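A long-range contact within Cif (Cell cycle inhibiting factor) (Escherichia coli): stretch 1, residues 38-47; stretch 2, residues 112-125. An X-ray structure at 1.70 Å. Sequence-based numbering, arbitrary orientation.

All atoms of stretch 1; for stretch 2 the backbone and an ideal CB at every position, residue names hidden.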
# COMPACT_ATOMS: atom_id res chain seq x y z
N SER A 38 -6.46 25.02 2.02
CA SER A 38 -6.36 26.03 0.97
C SER A 38 -4.93 26.49 0.85
O SER A 38 -4.11 26.26 1.72
CB SER A 38 -7.25 27.24 1.27
OG SER A 38 -6.81 27.87 2.46
N LEU A 39 -4.63 27.20 -0.21
CA LEU A 39 -3.30 27.79 -0.33
C LEU A 39 -2.99 28.75 0.82
O LEU A 39 -1.90 28.71 1.37
CB LEU A 39 -3.18 28.56 -1.64
CG LEU A 39 -1.81 29.15 -1.92
CD1 LEU A 39 -0.60 28.16 -1.83
CD2 LEU A 39 -1.87 29.83 -3.31
N GLU A 40 -3.94 29.57 1.21
CA GLU A 40 -3.68 30.51 2.30
C GLU A 40 -3.36 29.76 3.58
O GLU A 40 -2.42 30.12 4.30
CB GLU A 40 -4.88 31.44 2.49
CG GLU A 40 -5.01 32.18 3.79
CD GLU A 40 -6.45 32.72 3.94
OE1 GLU A 40 -7.27 32.12 4.68
OE2 GLU A 40 -6.75 33.70 3.24
N GLN A 41 -4.11 28.71 3.85
CA GLN A 41 -3.84 27.86 4.98
C GLN A 41 -2.44 27.21 4.94
O GLN A 41 -1.70 27.15 5.92
CB GLN A 41 -4.92 26.78 5.01
CG GLN A 41 -5.28 26.29 6.28
CD GLN A 41 -6.57 25.42 6.22
OE1 GLN A 41 -7.21 25.24 5.16
NE2 GLN A 41 -6.94 24.90 7.37
N LEU A 42 -2.08 26.66 3.78
CA LEU A 42 -0.80 26.06 3.60
C LEU A 42 0.33 27.11 3.83
O LEU A 42 1.30 26.82 4.51
CB LEU A 42 -0.66 25.49 2.16
CG LEU A 42 0.76 24.97 1.88
CD1 LEU A 42 1.11 23.75 2.75
CD2 LEU A 42 0.95 24.64 0.41
N GLN A 43 0.16 28.31 3.30
CA GLN A 43 1.19 29.37 3.44
C GLN A 43 1.42 29.70 4.96
O GLN A 43 2.58 29.83 5.40
CB GLN A 43 0.83 30.62 2.63
CG GLN A 43 0.88 30.41 1.11
CD GLN A 43 0.27 31.55 0.31
OE1 GLN A 43 -0.60 32.30 0.81
NE2 GLN A 43 0.70 31.69 -0.95
N GLU A 44 0.34 29.72 5.71
CA GLU A 44 0.46 29.89 7.19
C GLU A 44 1.17 28.74 7.82
O GLU A 44 2.06 28.96 8.65
CB GLU A 44 -0.89 30.17 7.86
CG GLU A 44 -1.51 31.47 7.41
CD GLU A 44 -0.78 32.66 7.97
OE1 GLU A 44 -0.40 32.63 9.18
OE2 GLU A 44 -0.56 33.61 7.20
N ARG A 45 0.82 27.49 7.44
CA ARG A 45 1.46 26.33 8.02
C ARG A 45 2.96 26.34 7.70
O ARG A 45 3.78 25.93 8.52
CB ARG A 45 0.79 25.04 7.54
CG ARG A 45 -0.62 24.78 8.14
CD ARG A 45 -0.56 24.38 9.69
NE ARG A 45 0.27 23.22 9.91
CZ ARG A 45 -0.09 21.95 9.68
NH1 ARG A 45 -1.32 21.67 9.22
NH2 ARG A 45 0.77 20.98 9.83
N LEU A 46 3.32 26.72 6.47
CA LEU A 46 4.73 26.64 6.09
C LEU A 46 5.55 27.68 6.87
O LEU A 46 6.71 27.41 7.24
CB LEU A 46 4.89 26.81 4.58
CG LEU A 46 4.32 25.67 3.72
CD1 LEU A 46 4.42 26.05 2.24
CD2 LEU A 46 4.96 24.29 4.02
N SER A 47 4.93 28.80 7.19
CA SER A 47 5.58 29.89 7.93
C SER A 47 6.01 29.47 9.32
O SER A 47 7.03 30.00 9.84
CB SER A 47 4.69 31.12 7.99
OG SER A 47 4.51 31.66 6.69
N UNK A 112 14.26 23.66 -3.98
CA UNK A 112 13.98 24.58 -2.86
C UNK A 112 12.47 24.63 -2.66
O UNK A 112 11.69 24.87 -3.60
CB UNK A 112 14.54 25.98 -3.12
N UNK A 113 12.05 24.39 -1.43
CA UNK A 113 10.66 24.56 -1.09
C UNK A 113 10.14 25.92 -1.49
O UNK A 113 9.03 26.05 -1.99
CB UNK A 113 10.46 24.34 0.41
N UNK A 114 10.96 26.97 -1.33
CA UNK A 114 10.55 28.30 -1.73
C UNK A 114 10.21 28.42 -3.23
O UNK A 114 9.37 29.22 -3.59
CB UNK A 114 11.66 29.29 -1.37
N UNK A 115 10.92 27.65 -4.07
CA UNK A 115 10.69 27.73 -5.53
C UNK A 115 9.33 27.12 -5.89
O UNK A 115 8.60 27.68 -6.75
CB UNK A 115 11.81 27.01 -6.29
N UNK A 116 8.98 26.00 -5.27
CA UNK A 116 7.67 25.38 -5.60
C UNK A 116 6.54 26.25 -4.99
O UNK A 116 5.50 26.43 -5.59
CB UNK A 116 7.59 23.95 -5.07
N UNK A 117 6.77 26.82 -3.81
CA UNK A 117 5.84 27.76 -3.22
C UNK A 117 5.62 29.04 -4.04
O UNK A 117 4.50 29.55 -4.18
CB UNK A 117 6.34 28.13 -1.82
N UNK A 118 6.68 29.56 -4.62
CA UNK A 118 6.57 30.69 -5.51
C UNK A 118 5.70 30.31 -6.70
O UNK A 118 4.84 31.08 -7.12
CB UNK A 118 7.95 31.16 -5.97
N UNK A 119 5.90 29.10 -7.22
CA UNK A 119 5.05 28.59 -8.31
C UNK A 119 3.56 28.59 -7.91
O UNK A 119 2.69 29.07 -8.65
CB UNK A 119 5.49 27.18 -8.70
N UNK A 120 3.22 28.06 -6.72
CA UNK A 120 1.83 28.05 -6.28
C UNK A 120 1.26 29.47 -6.28
O UNK A 120 0.14 29.73 -6.74
CB UNK A 120 1.71 27.43 -4.89
N UNK A 121 2.07 30.39 -5.76
CA UNK A 121 1.64 31.78 -5.66
C UNK A 121 1.37 32.39 -7.04
O UNK A 121 0.34 32.98 -7.27
CB UNK A 121 2.70 32.60 -4.92
N UNK A 122 2.31 32.20 -7.96
CA UNK A 122 2.14 32.70 -9.34
C UNK A 122 0.93 32.09 -10.04
O UNK A 122 0.10 32.80 -10.59
CB UNK A 122 3.40 32.41 -10.16
N UNK A 123 0.79 30.76 -10.01
CA UNK A 123 -0.32 30.10 -10.67
C UNK A 123 -1.67 30.50 -10.07
O UNK A 123 -2.66 30.66 -10.78
CB UNK A 123 -0.14 28.58 -10.59
N UNK A 124 -1.72 30.71 -8.76
CA UNK A 124 -2.97 31.09 -8.11
C UNK A 124 -3.44 32.48 -8.54
O UNK A 124 -4.61 32.77 -8.44
CB UNK A 124 -2.80 31.05 -6.59
N UNK A 125 -2.53 33.30 -9.04
CA UNK A 125 -2.81 34.65 -9.53
C UNK A 125 -2.86 34.70 -11.06
O UNK A 125 -2.81 35.80 -11.64
CB UNK A 125 -1.75 35.63 -9.01

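Stretch 1 presents one helix, whose Leu-39, Leu-42 and Leu-46 point toward stretch 2 while Gln-43 reaches in from the side. The helix of stretch 2 runs nearly antiparallel to it, at 155°, so early positions meet Leu-46 and late ones Leu-39.

Position 112 precedes the helix and lies out of reach, so stretch 1 sets no demand; it is Leu-112, whose O accepts the first-turn bond from the N of position 115. At position 113 CA-to-CB points toward stretch 1, but nothing there lies within 5.5 Å of the ideal CB. A long apolar chain could bridge that gap, leucine or methionine for instance. Leu-113 does so, its CD2 4.4 Å from Leu-46 CD2.

Positions 114, 115 and 116 are helical and out of reach, leaving the choice open; they are Asp-114, Asp-115 and Ile-116.

Position 117 points toward stretch 1, with its ideal CB 5.0 Å from Leu-46 CD1. The room favours a small or medium apolar chain such as alanine, cysteine or valine. It is Cys-117, with chi1 m, and its SG packs 3.4 Å from Leu-46 CD1. Its backbone O also accepts from a water that in turn accepts from Gln-43 NE2, linking the helices where no direct hydrogen bond does.

Positions 118 and 119 are again unconstrained by stretch 1: Asn-118 and Tyr-119.

At position 120 the ideal CB is already 3.9 Å from Leu-39 CD1, and Leu-42 lies further along the same apolar surface. A leucine, methionine or aromatic chain would suit. Phe-120 extends its ring along this surface: CB lies 3.8 Å from Leu-39 CD1 and CE2 4.1 Å from Leu-42 CD2, both methyls approaching the ring obliquely.

Position 121 points sideways, its ideal CB 4.5 Å from Gln-43 NE2. That amide is a donor, so a small polar chain, serine, threonine or asparagine, is reasonable. Ser-121 is linked to Gln-43 through a water, with no direct hydrogen bond between them: the water accepts from Gln-43 NE2 at 2.9 Å and is hydrogen-bonded to Ser-121 OG at 2.8 Å.

Positions 122 and 123 are out of reach; they are Cys-122 and Met-123.

Position 124 points toward stretch 1, with Leu-39 CD2 only 3.6 Å from the ideal CB. Such closeness favours a small residue, alanine, serine or cysteine. Ser-124 fits, its OG 3.5 Å from Leu-39 CD2; in its p rotamer OG also lies 2.7 Å from Ser-121 O and 3.1 Å from Phe-120 O, either of which could take its one proton.

Position 125, beyond the helix, makes no contact and could readily be polar; it is Gln-125.

Stretch 2 112-125: LLDDICNYFSCMSQ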
# COMPACT_ATOMS: atom_id res chain seq x y z
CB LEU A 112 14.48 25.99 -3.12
CG LEU A 112 16.02 26.15 -3.20
CD1 LEU A 112 16.39 27.62 -3.53
CD2 LEU A 112 16.66 25.68 -1.91
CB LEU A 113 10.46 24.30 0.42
CG LEU A 113 9.04 24.43 0.95
CD1 LEU A 113 8.07 23.45 0.24
CD2 LEU A 113 9.02 24.12 2.46
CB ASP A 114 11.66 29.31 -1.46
CG ASP A 114 11.81 29.65 -0.01
OD1 ASP A 114 10.91 29.38 0.80
OD2 ASP A 114 12.88 30.22 0.31
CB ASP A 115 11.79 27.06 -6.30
CG ASP A 115 13.08 27.90 -6.36
OD1 ASP A 115 12.99 29.13 -6.16
OD2 ASP A 115 14.15 27.32 -6.61
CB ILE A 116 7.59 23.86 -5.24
CG1 ILE A 116 6.24 23.26 -5.70
CG2 ILE A 116 7.76 23.63 -3.77
CD1 ILE A 116 6.13 23.00 -7.13
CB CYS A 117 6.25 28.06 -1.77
SG CYS A 117 5.95 26.60 -0.73
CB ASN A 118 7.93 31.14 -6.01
CG ASN A 118 7.84 32.30 -7.01
OD1 ASN A 118 8.04 32.13 -8.22
ND2 ASN A 118 7.49 33.49 -6.51
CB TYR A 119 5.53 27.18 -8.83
CG TYR A 119 4.45 26.46 -9.56
CD1 TYR A 119 4.11 26.83 -10.86
CD2 TYR A 119 3.65 25.51 -8.91
CE1 TYR A 119 3.05 26.26 -11.50
CE2 TYR A 119 2.60 24.91 -9.56
CZ TYR A 119 2.30 25.28 -10.85
OH TYR A 119 1.23 24.76 -11.50
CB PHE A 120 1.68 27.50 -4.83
CG PHE A 120 2.12 26.07 -4.63
CD1 PHE A 120 2.04 25.12 -5.60
CD2 PHE A 120 2.56 25.69 -3.37
CE1 PHE A 120 2.46 23.86 -5.35
CE2 PHE A 120 2.94 24.44 -3.12
CZ PHE A 120 2.91 23.50 -4.09
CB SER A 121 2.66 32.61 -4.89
OG SER A 121 2.12 33.91 -4.73
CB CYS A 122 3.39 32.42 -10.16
SG CYS A 122 4.82 33.37 -9.66
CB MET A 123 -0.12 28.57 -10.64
CG MET A 123 -1.15 27.74 -11.32
SD MET A 123 -1.10 27.99 -13.13
CE MET A 123 0.61 28.31 -13.31
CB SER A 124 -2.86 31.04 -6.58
OG SER A 124 -1.89 31.92 -6.11
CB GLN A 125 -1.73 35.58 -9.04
CG GLN A 125 -1.72 35.80 -7.54
CD GLN A 125 -0.53 36.58 -7.10
OE1 GLN A 125 0.46 36.02 -6.62
NE2 GLN A 125 -0.59 37.89 -7.28
O HOH W 1 2.97 29.92 -1.83
O HOH W 2 0.11 33.89 -2.72
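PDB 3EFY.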